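Local coordinates for RsfP (Uncultured bacterium, PDB 4GLJ), which probably cleaves methylthioadenosine with phosphate, as a methylthioadenosine phosphorylase, and is seen here with rhodamine B bound, at residues S180-R189 with D222-E230. Sequence-based numbering, arbitrary orientation.
Sequences STRAESHWYR and DFDCWHPNE. With RHB (N-[9-(2-carboxyphenyl)-6-(diethylamino)-3H-xanthen-3-ylidene]-N-ethylethanaminium), chain C.
Helix 182-189 approaches the loop 222-230 most closely where the CA atoms of Arg182 and Trp226 are 5.5 Å apart. Thr181 and Glu184 form a capping box at the start of the helix: Glu184 N bonds to Thr181 OG1, and Thr181 N to Glu184 OE1. One turn on, Ser185 OG donates to Asp224 OD2 over 2.7 Å, meeting it from above the carboxylate plane. Ser185 CB also packs on Trp226 CB at 3.9 Å. Further along the helix, the Arg189 guanidinium lies on one face of the Trp226 indole, planes 25° apart. It is a cation-pi stack, with CZ 4.3 Å from the centroid of the six-membered ring. Arg189 CD makes a CH-pi contact over the same ring, and the bend at chi3 (36°) turns the guanidinium over that face. His227 CD2 covers the opposite face. Trp226 NE1 bonds to Ser101 O and Arg189 NH1 to Leu102 O, so both groups are tied to adjacent residues, Ser101 at the end of strand 92-101 and Leu102 just after it. Arg182 NH2 makes a salt bridge to Asp141 of the second subunit. Phe223 N donates to Asp222 OD1 over 2.7 Å; an alanine in place of Asp222 would probably leave this N-H without its carboxylate partner and let the turn before Phe223 move more easily. Much of the loop is poorly ordered. Asp222, Phe223, Asp224, Cys225 and Asn229 line a rhodamine B site. The loop follows strand 213-221 of the phosphorylase-superfamily sheet, and its helix partner lies at the subunit interface of the trimer.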
loop_
_atom_site.group_PDB
_atom_site.type_symbol
_atom_site.label_atom_id
_atom_site.label_comp_id
_atom_site.label_asym_id
_atom_site.label_seq_id
_atom_site.Cartn_x
_atom_site.Cartn_y
_atom_site.Cartn_z
ATOM N N SER A 180 11.588 -5.561 -8.762
ATOM C CA SER A 180 11.223 -4.148 -8.914
ATOM C C SER A 180 11.438 -3.690 -10.317
ATOM O O SER A 180 12.401 -4.163 -11.005
ATOM C CB SER A 180 12.146 -3.305 -8.018
ATOM O OG SER A 180 11.820 -3.590 -6.663
ATOM N N THR A 181 10.626 -2.729 -10.759
ATOM C CA THR A 181 10.943 -2.063 -12.033
ATOM C C THR A 181 12.193 -1.169 -11.815
ATOM O O THR A 181 12.510 -0.867 -10.661
ATOM C CB THR A 181 9.765 -1.149 -12.515
ATOM O OG1 THR A 181 9.713 -0.002 -11.645
ATOM C CG2 THR A 181 8.383 -1.877 -12.505
ATOM N N ARG A 182 12.849 -0.707 -12.896
ATOM C CA ARG A 182 13.990 0.200 -12.730
ATOM C C ARG A 182 13.579 1.464 -12.091
ATOM O O ARG A 182 14.347 2.036 -11.310
ATOM C CB ARG A 182 14.729 0.527 -14.040
ATOM C CG ARG A 182 15.309 -0.710 -14.667
ATOM C CD ARG A 182 16.120 -0.340 -15.879
ATOM N NE ARG A 182 16.210 -1.449 -16.828
ATOM C CZ ARG A 182 16.967 -2.514 -16.586
ATOM N NH1 ARG A 182 17.698 -2.555 -15.470
ATOM N NH2 ARG A 182 17.068 -3.504 -17.475
ATOM N N ALA A 183 12.401 2.000 -12.446
ATOM C CA ALA A 183 11.937 3.253 -11.822
ATOM C C ALA A 183 11.675 3.081 -10.324
ATOM O O ALA A 183 11.923 4.018 -9.546
ATOM C CB ALA A 183 10.652 3.811 -12.515
ATOM N N GLU A 184 11.192 1.918 -9.916
ATOM C CA GLU A 184 11.009 1.668 -8.490
ATOM C C GLU A 184 12.359 1.584 -7.805
ATOM O O GLU A 184 12.524 2.226 -6.754
ATOM C CB GLU A 184 10.210 0.382 -8.206
ATOM C CG GLU A 184 8.709 0.532 -8.538
ATOM C CD GLU A 184 7.965 -0.801 -8.778
ATOM O OE1 GLU A 184 8.574 -1.964 -8.736
ATOM O OE2 GLU A 184 6.704 -0.698 -8.951
ATOM N N SER A 185 13.308 0.864 -8.410
ATOM C CA SER A 185 14.664 0.795 -7.845
ATOM C C SER A 185 15.290 2.145 -7.682
ATOM O O SER A 185 15.891 2.391 -6.646
ATOM C CB SER A 185 15.599 -0.027 -8.703
ATOM O OG SER A 185 15.131 -1.295 -8.671
ATOM N N HIS A 186 15.170 3.013 -8.695
ATOM C CA HIS A 186 15.629 4.406 -8.639
ATOM C C HIS A 186 14.968 5.138 -7.503
ATOM O O HIS A 186 15.615 5.911 -6.747
ATOM C CB HIS A 186 15.295 5.130 -9.943
ATOM C CG HIS A 186 15.725 6.568 -9.948
ATOM N ND1 HIS A 186 14.931 7.559 -9.519
ATOM C CD2 HIS A 186 16.922 7.158 -10.321
ATOM C CE1 HIS A 186 15.578 8.727 -9.615
ATOM N NE2 HIS A 186 16.804 8.479 -10.100
ATOM N N TRP A 187 13.651 4.965 -7.387
ATOM C CA TRP A 187 12.913 5.632 -6.298
ATOM C C TRP A 187 13.393 5.166 -4.882
ATOM O O TRP A 187 13.604 5.997 -3.980
ATOM C CB TRP A 187 11.387 5.351 -6.490
ATOM C CG TRP A 187 10.464 5.835 -5.370
ATOM C CD1 TRP A 187 10.538 6.979 -4.590
ATOM C CD2 TRP A 187 9.245 5.134 -4.933
ATOM N NE1 TRP A 187 9.449 7.058 -3.714
ATOM C CE2 TRP A 187 8.637 5.957 -3.898
ATOM C CE3 TRP A 187 8.611 3.931 -5.332
ATOM C CZ2 TRP A 187 7.449 5.577 -3.254
ATOM C CZ3 TRP A 187 7.385 3.577 -4.709
ATOM C CH2 TRP A 187 6.831 4.384 -3.693
ATOM N N TYR A 188 13.622 3.862 -4.714
ATOM C CA TYR A 188 14.107 3.354 -3.412
ATOM C C TYR A 188 15.483 3.894 -3.078
ATOM O O TYR A 188 15.778 4.254 -1.905
ATOM C CB TYR A 188 14.175 1.835 -3.401
ATOM C CG TYR A 188 12.848 1.179 -3.728
ATOM C CD1 TYR A 188 11.633 1.731 -3.290
ATOM C CD2 TYR A 188 12.821 0.016 -4.461
ATOM C CE1 TYR A 188 10.409 1.146 -3.597
ATOM C CE2 TYR A 188 11.601 -0.603 -4.782
ATOM C CZ TYR A 188 10.396 -0.025 -4.320
ATOM O OH TYR A 188 9.190 -0.615 -4.629
ATOM N N ARG A 189 16.339 4.002 -4.105
ATOM C CA ARG A 189 17.606 4.738 -3.957
ATOM C C ARG A 189 17.437 6.198 -3.506
ATOM O O ARG A 189 18.235 6.700 -2.655
ATOM C CB ARG A 189 18.496 4.647 -5.238
ATOM C CG ARG A 189 18.953 3.228 -5.624
ATOM C CD ARG A 189 19.834 3.151 -6.911
ATOM N NE ARG A 189 20.721 4.316 -6.998
ATOM C CZ ARG A 189 21.980 4.413 -6.552
ATOM N NH1 ARG A 189 22.615 3.383 -5.974
ATOM N NH2 ARG A 189 22.635 5.569 -6.702
ATOM N N ASP A 222 22.373 -10.128 -5.319
ATOM C CA ASP A 222 22.671 -9.494 -6.599
ATOM C C ASP A 222 22.288 -8.011 -6.495
ATOM O O ASP A 222 21.792 -7.570 -5.484
ATOM C CB ASP A 222 21.975 -10.218 -7.795
ATOM C CG ASP A 222 22.665 -9.939 -9.173
ATOM O OD1 ASP A 222 23.612 -9.102 -9.230
ATOM O OD2 ASP A 222 22.248 -10.535 -10.214
ATOM N N PHE A 223 22.643 -7.246 -7.507
ATOM C CA PHE A 223 22.150 -5.898 -7.587
ATOM C C PHE A 223 20.683 -6.155 -7.881
ATOM O O PHE A 223 20.319 -7.201 -8.461
ATOM C CB PHE A 223 23.015 -5.051 -8.538
ATOM C CG PHE A 223 24.435 -4.836 -8.036
ATOM C CD1 PHE A 223 25.535 -5.496 -8.659
ATOM C CD2 PHE A 223 24.690 -3.976 -6.917
ATOM C CE1 PHE A 223 26.835 -5.296 -8.181
ATOM C CE2 PHE A 223 25.986 -3.779 -6.450
ATOM C CZ PHE A 223 27.058 -4.424 -7.081
ATOM N N ASP A 224 19.853 -5.218 -7.454
ATOM C CA ASP A 224 18.491 -5.208 -7.875
ATOM C C ASP A 224 18.733 -4.946 -9.356
ATOM O O ASP A 224 19.881 -4.852 -9.803
ATOM C CB ASP A 224 17.684 -4.183 -7.092
ATOM C CG ASP A 224 16.220 -4.473 -7.152
ATOM O OD1 ASP A 224 15.774 -5.630 -7.363
ATOM O OD2 ASP A 224 15.455 -3.504 -7.126
ATOM N N CYS A 225 17.627 -4.882 -10.095
ATOM C CA CYS A 225 17.544 -4.571 -11.539
ATOM C C CYS A 225 18.163 -3.238 -12.034
ATOM O O CYS A 225 18.295 -3.054 -13.248
ATOM C CB CYS A 225 16.048 -4.568 -11.862
ATOM S SG CYS A 225 15.136 -3.179 -11.143
ATOM N N TRP A 226 18.511 -2.314 -11.129
ATOM C CA TRP A 226 19.168 -1.053 -11.513
ATOM C C TRP A 226 20.504 -1.286 -12.211
ATOM O O TRP A 226 21.215 -0.340 -12.554
ATOM C CB TRP A 226 19.188 -0.058 -10.339
ATOM C CG TRP A 226 20.262 -0.331 -9.311
ATOM C CD1 TRP A 226 20.275 -1.320 -8.331
ATOM C CD2 TRP A 226 21.536 0.388 -9.134
ATOM N NE1 TRP A 226 21.433 -1.267 -7.589
ATOM C CE2 TRP A 226 22.230 -0.271 -8.016
ATOM C CE3 TRP A 226 22.154 1.464 -9.772
ATOM C CZ2 TRP A 226 23.470 0.148 -7.574
ATOM C CZ3 TRP A 226 23.408 1.878 -9.314
ATOM C CH2 TRP A 226 24.047 1.236 -8.241
ATOM N N HIS A 227 20.823 -2.568 -12.427
ATOM C CA HIS A 227 21.974 -3.047 -13.203
ATOM C C HIS A 227 21.585 -3.897 -14.400
ATOM O O HIS A 227 20.906 -4.916 -14.230
ATOM C CB HIS A 227 22.859 -3.876 -12.273
ATOM C CG HIS A 227 23.929 -3.075 -11.567
ATOM N ND1 HIS A 227 25.229 -3.140 -11.914
ATOM C CD2 HIS A 227 23.853 -2.177 -10.501
ATOM C CE1 HIS A 227 25.949 -2.328 -11.117
ATOM N NE2 HIS A 227 25.106 -1.742 -10.250
ATOM N N PRO A 228 22.003 -3.491 -15.629
ATOM C CA PRO A 228 21.735 -4.267 -16.861
ATOM C C PRO A 228 22.410 -5.651 -16.918
ATOM O O PRO A 228 23.405 -5.829 -17.636
ATOM C CB PRO A 228 22.274 -3.358 -17.983
ATOM C CG PRO A 228 22.296 -1.985 -17.399
ATOM C CD PRO A 228 22.607 -2.178 -15.940
ATOM N N ASN A 229 21.848 -6.614 -16.177
ATOM C CA ASN A 229 22.302 -8.022 -16.169
ATOM C C ASN A 229 22.187 -8.732 -17.538
ATOM O O ASN A 229 22.405 -9.950 -17.652
ATOM C CB ASN A 229 21.700 -8.796 -14.968
ATOM C CG ASN A 229 22.061 -8.196 -13.607
ATOM O OD1 ASN A 229 22.823 -7.231 -13.508
ATOM N ND2 ASN A 229 21.510 -8.780 -12.548
ATOM N N GLU A 230 21.862 -7.940 -18.563
ATOM C CA GLU A 230 21.543 -8.414 -19.913
ATOM C C GLU A 230 22.393 -9.536 -20.508
ATOM O O GLU A 230 21.850 -10.507 -21.042
ATOM C CB GLU A 230 21.515 -7.214 -20.872
ATOM C CG GLU A 230 20.438 -7.295 -21.943
ATOM C CD GLU A 230 19.051 -6.990 -21.407
ATOM O OE1 GLU A 230 18.743 -7.353 -20.252
ATOM O OE2 GLU A 230 18.257 -6.382 -22.149
HETATM O O2 RHB C . 19.858 -11.263 -8.362
HETATM C C26 RHB C . 20.060 -12.486 -8.542
HETATM C C19 RHB C . 19.140 -13.417 -7.801
HETATM C C14 RHB C . 18.005 -12.888 -7.239
HETATM C C15 RHB C . 17.126 -13.711 -6.546
HETATM C C16 RHB C . 17.388 -15.066 -6.375
HETATM C C17 RHB C . 18.544 -15.605 -6.925
HETATM C C18 RHB C . 19.411 -14.774 -7.626
HETATM C C9 RHB C . 17.659 -11.459 -7.429
HETATM C C8 RHB C . 17.876 -10.811 -8.740
HETATM C C13 RHB C . 18.458 -11.568 -9.748
HETATM C C12 RHB C . 18.705 -10.995 -10.984
HETATM C C11 RHB C . 18.364 -9.669 -11.230
HETATM N N1 RHB C . 18.654 -9.179 -12.535
HETATM C C35 RHB C . 17.986 -10.009 -13.561
HETATM C C36 RHB C . 18.964 -10.925 -14.271
HETATM C C22 RHB C . 18.270 -7.765 -12.738
HETATM C C23 RHB C . 17.628 -7.572 -14.101
HETATM C C10 RHB C . 17.771 -8.904 -10.202
HETATM C C7 RHB C . 17.510 -9.474 -8.933
HETATM O O1 RHB C . 16.932 -8.745 -7.878
HETATM C C1 RHB C . 16.684 -9.312 -6.620
HETATM C C2 RHB C . 17.026 -10.654 -6.362
HETATM C C6 RHB C . 16.093 -8.586 -5.571
HETATM C C5 RHB C . 15.889 -9.247 -4.343
HETATM C C4 RHB C . 16.243 -10.562 -4.105
HETATM C C3 RHB C . 16.815 -11.276 -5.132
HETATM N N2 RHB C . 15.249 -8.610 -3.299
HETATM C C24 RHB C . 14.305 -7.796 -4.034
HETATM C C25 RHB C . 12.964 -8.018 -3.395
HETATM C C33 RHB C . 14.363 -9.607 -2.695
HETATM C C34 RHB C . 15.152 -10.707 -1.999
HETATM O O3 RHB C . 21.001 -12.904 -9.274
#